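Local coordinates for protein intracellular growth locus, subunit C (Francisella tularensis subsp. tularensis, PDB 2QWU) that is encoded in the Francisella pathogenicity island and is probably needed for growth of the bacterium inside host cells, at residues Lys96-Val99 / Arg100-Glu104. The protein carries 2 engineered substitutions. Sequence-based numbering, arbitrary orientation.
Sequences KSNV and RTKIE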
loop_
_atom_site.group_PDB
_atom_site.type_symbol
_atom_site.label_atom_id
_atom_site.label_comp_id
_atom_site.label_asym_id
_atom_site.label_seq_id
_atom_site.Cartn_x
_atom_site.Cartn_y
_atom_site.Cartn_z
ATOM N N LYS A 96 -14.258 7.682 9.677
ATOM C CA LYS A 96 -14.724 8.551 10.761
ATOM C C LYS A 96 -13.776 8.333 11.952
ATOM O O LYS A 96 -13.112 7.302 12.072
ATOM C CB LYS A 96 -16.168 8.177 11.144
ATOM C CG LYS A 96 -17.141 8.432 9.987
ATOM C CD LYS A 96 -18.567 8.006 10.305
ATOM C CE LYS A 96 -19.054 8.773 11.486
ATOM N NZ LYS A 96 -20.551 8.796 11.608
ATOM N N SER A 97 -13.728 9.313 12.835
ATOM C CA SER A 97 -12.885 9.286 14.012
ATOM C C SER A 97 -13.156 8.068 14.881
ATOM O O SER A 97 -12.232 7.463 15.425
ATOM C CB SER A 97 -13.135 10.570 14.820
ATOM O OG SER A 97 -13.288 11.673 13.937
ATOM N N ASN A 98 -14.417 7.682 15.020
ATOM C CA ASN A 98 -14.721 6.545 15.857
ATOM C C ASN A 98 -14.150 5.248 15.255
ATOM O O ASN A 98 -13.758 4.344 15.981
ATOM C CB ASN A 98 -16.233 6.457 16.080
ATOM C CG ASN A 98 -16.790 5.093 15.780
ATOM O OD1 ASN A 98 -16.996 4.722 14.615
ATOM N ND2 ASN A 98 -17.042 4.335 16.826
ATOM N N VAL A 99 -14.077 5.167 13.937
ATOM C CA VAL A 99 -13.545 3.978 13.279
ATOM C C VAL A 99 -12.028 3.878 13.503
ATOM O O VAL A 99 -11.482 2.790 13.617
ATOM C CB VAL A 99 -13.884 3.964 11.734
ATOM C CG1 VAL A 99 -13.166 2.839 11.039
ATOM C CG2 VAL A 99 -15.385 3.775 11.527
ATOM N N ARG A 100 -11.346 5.010 13.600
ATOM C CA ARG A 100 -9.920 4.976 13.846
ATOM C C ARG A 100 -9.648 4.285 15.190
ATOM O O ARG A 100 -8.778 3.425 15.327
ATOM C CB ARG A 100 -9.389 6.404 13.888
ATOM C CG ARG A 100 -8.087 6.559 14.602
ATOM C CD ARG A 100 -8.083 7.907 15.224
ATOM N NE ARG A 100 -6.845 8.214 15.896
ATOM C CZ ARG A 100 -6.498 9.447 16.246
ATOM N NH1 ARG A 100 -7.305 10.480 15.991
ATOM N NH2 ARG A 100 -5.318 9.660 16.816
ATOM N N THR A 101 -10.404 4.685 16.198
ATOM C CA THR A 101 -10.203 4.135 17.529
ATOM C C THR A 101 -10.526 2.643 17.553
ATOM O O THR A 101 -9.826 1.876 18.183
ATOM C CB THR A 101 -11.083 4.895 18.568
ATOM O OG1 THR A 101 -10.825 6.299 18.457
ATOM C CG2 THR A 101 -10.767 4.402 20.024
ATOM N N LYS A 102 -11.570 2.226 16.849
ATOM C CA LYS A 102 -11.932 0.823 16.829
ATOM C C LYS A 102 -10.928 -0.051 16.083
ATOM O O LYS A 102 -10.676 -1.207 16.455
ATOM C CB LYS A 102 -13.368 0.662 16.291
ATOM C CG LYS A 102 -14.368 1.461 17.194
ATOM C CD LYS A 102 -14.315 0.997 18.679
ATOM C CE LYS A 102 -14.048 2.182 19.610
ATOM N NZ LYS A 102 -14.161 1.797 21.053
ATOM N N ILE A 103 -10.310 0.486 15.037
ATOM C CA ILE A 103 -9.312 -0.313 14.354
ATOM C C ILE A 103 -8.089 -0.444 15.278
ATOM O O ILE A 103 -7.483 -1.502 15.416
ATOM C CB ILE A 103 -8.875 0.351 13.018
ATOM C CG1 ILE A 103 -10.060 0.334 12.062
ATOM C CG2 ILE A 103 -7.682 -0.368 12.453
ATOM C CD1 ILE A 103 -9.772 1.040 10.736
ATOM N N GLU A 104 -7.731 0.642 15.940
ATOM C CA GLU A 104 -6.557 0.595 16.791
ATOM C C GLU A 104 -6.727 -0.435 17.898
ATOM O O GLU A 104 -5.793 -1.202 18.230
ATOM C CB GLU A 104 -6.290 1.972 17.415
ATOM C CG GLU A 104 -5.847 3.063 16.472
ATOM C CD GLU A 104 -5.788 4.451 17.165
ATOM O OE1 GLU A 104 -6.514 4.688 18.184
ATOM O OE2 GLU A 104 -5.042 5.326 16.682
#
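Arg100 N donates to Lys96 O at 3.3 Å, and the i to i+4 ladder begun there is weak at Thr101 N to Ser97 O, then tightens through Lys102 N to Asn98 O. It reaches 2.9 Å at Ile103 N to Val99 O. Arg100 N divides its hydrogen between Lys96 O and, weakly, Ser97 O. One turn apart, the side chains of Val99 and Ile103 meet at a slant, with Val99 CG1 lying 3.9 Å from Ile103 CD1. Because Ile103 CG1 stands beside its own backbone N (chi1 -67°), the chain runs back along the helix, bringing CG1 over Val99 O at 3.2 Å. This is the first turn of an alpha helix: helix 97-114 follows directly on strand 86-96 of the large antiparallel sheet, with Lys96 at its N-cap position. The buried Ile103 faces strand 157-162, where it meets Ile160. Arg100 touches Ile160, Pro162 and His176, and the edge of its guanidinium is turned to Glu104, where NE gives OE2 a long, weak hydrogen bond of 3.5 Å, nearly straight at 169°, as part of a salt bridge. On the exposed side, Lys102 CG rests 3.9 Å from Asn98 ND2, while its NZ pairs with Glu105.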